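Local structure of putative cytoplasmic protein (Salmonella typhimurium LT2, 2Q02) at the zinc ion site. The protein binds a zinc ion in a xylose isomerase-like TIM barrel and may act as an isomerase. Residues are numbered along the deposited sequence; one frame, centred on the assembly and turned at random.

The zinc ion site. Residues 37, 39, 139, 168, 170, 172-173, 197, 215, 245. With ZN (zinc ion), chain B; UNL (unknown ligand), chain C.
In this xylose isomerase-like TIM barrel, zinc sits at the C-terminal ends of the barrel strands, gripped by one oxygen from each of three carboxylates and by an imidazole nitrogen, and second-shell Glu37, Arg39 and Arg215 orient these first-shell groups. Glu139 and Glu245 reach it with extended chains, CG anti to the backbone N, and bind through OE2 and OE1; the shorter Asp170, also anti (chi1 -172°), offers OD2 at 2.0 Å from ZN. His197 presents ND1 to ZN at 2.1 Å, which turns NE2 to the far edge of the ring. There NE2 donates to the syn lone pair of Glu37 OE2 at 3.0 Å, nearly in the ring plane, a bond that fixes the ring's rotation and probably makes ND1 a stronger donor to the metal. Leu168 CD2 packs centrally over one face of the same ring.

Arg215 bends at chi3 (66°) so that its NH2, tilted out of the guanidinium plane, forms salt bridges to two zinc-bound oxygens, Asp170 OD2 along the syn lone pair and Glu245 OE1 from above the carboxylate plane, each 3.1 Å away. Arg39 NH1, nearly in plane, makes a charged hydrogen bond to the anti lone pair of Glu245 OE2, 2.9 Å distant, so both oxygens of this carboxylate are held. An unidentified ligand, possibly from crystallisation, adds O1 at a longer 2.6 Å from ZN. His173 NE2 hydrogen-bonds almost straight to ligand O2 (2.9 Å), while Phe172 CD1 lies over the rim of one face of the His173 ring.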
ATOM      1  N   GLU A  37       5.864   6.193  -1.932  1.00 46.45           N
ATOM      2  CA  GLU A  37       5.131   6.136  -0.683  1.00 46.58           C
ATOM      3  C   GLU A  37       6.141   6.225   0.447  1.00 45.55           C
ATOM      4  O   GLU A  37       7.185   5.558   0.407  1.00 45.80           O
ATOM      5  CB  GLU A  37       4.392   4.799  -0.545  1.00 46.97           C
ATOM      6  CG  GLU A  37       3.281   4.551  -1.556  1.00 46.01           C
ATOM      7  CD  GLU A  37       2.556   3.242  -1.287  1.00 48.84           C
ATOM      8  OE1 GLU A  37       3.022   2.199  -1.830  1.00 45.12           O
ATOM      9  OE2 GLU A  37       1.554   3.258  -0.509  1.00 44.97           O
ATOM     10  N   ARG A  39       6.600   5.951   4.896  1.00 46.49           N
ATOM     11  CA  ARG A  39       6.143   4.999   5.907  1.00 46.40           C
ATOM     12  C   ARG A  39       6.613   5.322   7.349  1.00 46.61           C
ATOM     13  O   ARG A  39       7.737   5.808   7.576  1.00 46.75           O
ATOM     14  CB  ARG A  39       6.651   3.588   5.567  1.00 47.02           C
ATOM     15  CG  ARG A  39       6.570   3.134   4.098  1.00 44.48           C
ATOM     16  CD  ARG A  39       7.105   1.707   4.001  1.00 44.36           C
ATOM     17  NE  ARG A  39       6.377   0.858   4.937  1.00 43.64           N
ATOM     18  CZ  ARG A  39       5.275   0.170   4.644  1.00 44.16           C
ATOM     19  NH1 ARG A  39       4.771   0.143   3.417  1.00 47.60           N
ATOM     20  NH2 ARG A  39       4.683  -0.530   5.583  1.00 43.69           N
ATOM     21  N   GLU A 139      -6.941  -0.763   3.553  1.00 45.70           N
ATOM     22  CA  GLU A 139      -6.255  -1.952   3.030  1.00 45.79           C
ATOM     23  C   GLU A 139      -6.644  -3.189   3.817  1.00 45.29           C
ATOM     24  O   GLU A 139      -6.154  -3.383   4.931  1.00 45.35           O
ATOM     25  CB  GLU A 139      -4.746  -1.807   3.142  1.00 46.72           C
ATOM     26  CG  GLU A 139      -3.967  -3.044   2.688  1.00 46.83           C
ATOM     27  CD  GLU A 139      -2.509  -2.752   2.422  1.00 47.02           C
ATOM     28  OE1 GLU A 139      -1.995  -1.769   2.990  1.00 47.41           O
ATOM     29  OE2 GLU A 139      -1.879  -3.508   1.651  1.00 51.89           O
ATOM     30  N   LEU A 168      -7.458  -0.183  -0.864  1.00 45.76           N
ATOM     31  CA  LEU A 168      -6.112  -0.453  -1.311  1.00 45.47           C
ATOM     32  C   LEU A 168      -5.984  -1.976  -1.537  1.00 45.53           C
ATOM     33  O   LEU A 168      -6.010  -2.779  -0.588  1.00 44.10           O
ATOM     34  CB  LEU A 168      -5.126   0.030  -0.251  1.00 45.23           C
ATOM     35  CG  LEU A 168      -3.693   0.195  -0.718  1.00 47.62           C
ATOM     36  CD1 LEU A 168      -2.845   0.772   0.446  1.00 49.46           C
ATOM     37  CD2 LEU A 168      -3.102  -1.129  -1.289  1.00 46.42           C
ATOM     38  N   ASP A 170      -3.983  -5.073  -2.243  1.00 44.82           N
ATOM     39  CA  ASP A 170      -2.638  -5.594  -2.142  1.00 45.54           C
ATOM     40  C   ASP A 170      -2.619  -7.066  -2.629  1.00 45.80           C
ATOM     41  O   ASP A 170      -3.330  -7.918  -2.082  1.00 45.36           O
ATOM     42  CB  ASP A 170      -2.236  -5.460  -0.690  1.00 45.44           C
ATOM     43  CG  ASP A 170      -0.818  -5.786  -0.455  1.00 45.49           C
ATOM     44  OD1 ASP A 170      -0.404  -6.877  -0.882  1.00 47.06           O
ATOM     45  OD2 ASP A 170      -0.135  -4.955   0.169  1.00 43.81           O
ATOM     46  N   PHE A 172      -0.691  -9.591  -2.394  1.00 44.52           N
ATOM     47  CA  PHE A 172      -0.388 -10.567  -1.358  1.00 45.54           C
ATOM     48  C   PHE A 172      -1.608 -10.843  -0.486  1.00 45.36           C
ATOM     49  O   PHE A 172      -1.922 -12.010  -0.168  1.00 43.64           O
ATOM     50  CB  PHE A 172       0.758 -10.065  -0.482  1.00 45.20           C
ATOM     51  CG  PHE A 172       0.998 -10.887   0.758  1.00 43.97           C
ATOM     52  CD1 PHE A 172       0.352 -10.584   1.948  1.00 40.71           C
ATOM     53  CD2 PHE A 172       1.922 -11.934   0.749  1.00 43.40           C
ATOM     54  CE1 PHE A 172       0.612 -11.339   3.114  1.00 44.43           C
ATOM     55  CE2 PHE A 172       2.191 -12.679   1.902  1.00 45.93           C
ATOM     56  CZ  PHE A 172       1.544 -12.379   3.085  1.00 42.90           C
ATOM     57  N   HIS A 173      -2.272  -9.768  -0.078  1.00 44.87           N
ATOM     58  CA  HIS A 173      -3.427  -9.907   0.808  1.00 45.41           C
ATOM     59  C   HIS A 173      -4.617 -10.533   0.085  1.00 45.49           C
ATOM     60  O   HIS A 173      -5.350 -11.317   0.687  1.00 45.67           O
ATOM     61  CB  HIS A 173      -3.753  -8.599   1.536  1.00 43.01           C
ATOM     62  CG  HIS A 173      -2.689  -8.205   2.511  1.00 43.66           C
ATOM     63  ND1 HIS A 173      -2.370  -8.977   3.612  1.00 43.00           N
ATOM     64  CD2 HIS A 173      -1.835  -7.153   2.528  1.00 43.18           C
ATOM     65  CE1 HIS A 173      -1.381  -8.401   4.278  1.00 47.34           C
ATOM     66  NE2 HIS A 173      -1.044  -7.290   3.647  1.00 47.54           N
ATOM     67  N   HIS A 197      -0.993  -2.560  -4.425  1.00 43.61           N
ATOM     68  CA  HIS A 197       0.310  -2.907  -3.888  1.00 43.52           C
ATOM     69  C   HIS A 197       0.729  -4.263  -4.471  1.00 46.52           C
ATOM     70  O   HIS A 197      -0.001  -5.264  -4.337  1.00 48.77           O
ATOM     71  CB  HIS A 197       0.288  -3.013  -2.357  1.00 44.41           C
ATOM     72  CG  HIS A 197       0.451  -1.709  -1.636  1.00 40.54           C
ATOM     73  ND1 HIS A 197       0.400  -1.617  -0.267  1.00 42.17           N
ATOM     74  CD2 HIS A 197       0.643  -0.447  -2.088  1.00 45.93           C
ATOM     75  CE1 HIS A 197       0.566  -0.358   0.099  1.00 40.17           C
ATOM     76  NE2 HIS A 197       0.712   0.374  -0.988  1.00 47.35           N
ATOM     77  N   ARG A 215       7.743 -11.663   1.286  1.00 45.14           N
ATOM     78  CA  ARG A 215       7.355 -10.787   0.201  1.00 45.13           C
ATOM     79  C   ARG A 215       8.580 -10.100  -0.370  1.00 44.75           C
ATOM     80  O   ARG A 215       9.185  -9.231   0.276  1.00 44.68           O
ATOM     81  CB  ARG A 215       6.308  -9.765   0.654  1.00 45.63           C
ATOM     82  CG  ARG A 215       4.949 -10.377   0.943  1.00 44.37           C
ATOM     83  CD  ARG A 215       4.055  -9.411   1.621  1.00 44.26           C
ATOM     84  NE  ARG A 215       3.727  -8.300   0.750  1.00 48.42           N
ATOM     85  CZ  ARG A 215       2.913  -7.296   1.080  1.00 52.25           C
ATOM     86  NH1 ARG A 215       2.321  -7.253   2.280  1.00 53.36           N
ATOM     87  NH2 ARG A 215       2.694  -6.324   0.201  1.00 47.59           N
ATOM     88  N   GLU A 245       5.699  -2.986  -3.208  1.00 47.95           N
ATOM     89  CA  GLU A 245       5.795  -3.008  -1.735  1.00 47.87           C
ATOM     90  C   GLU A 245       6.310  -4.372  -1.207  1.00 46.16           C
ATOM     91  O   GLU A 245       5.567  -5.154  -0.631  1.00 46.91           O
ATOM     92  CB  GLU A 245       4.445  -2.622  -1.079  1.00 46.58           C
ATOM     93  CG  GLU A 245       4.509  -2.469   0.462  1.00 48.53           C
ATOM     94  CD  GLU A 245       3.141  -2.470   1.148  1.00 49.69           C
ATOM     95  OE1 GLU A 245       2.258  -3.262   0.761  1.00 55.74           O
ATOM     96  OE2 GLU A 245       2.938  -1.694   2.105  1.00 52.88           O
TER
HETATM   97 ZN    ZN B 300       0.147  -3.258   1.091  1.00 45.13          ZN
HETATM   98  O1  UNL C 304       0.970  -3.884   3.440  1.00 54.16           O
HETATM   99  O2  UNL C 304       0.838  -5.250   4.439  1.00 35.55           O
HETATM  100  O3  UNL C 304       0.706  -6.677   6.657  1.00 47.64           O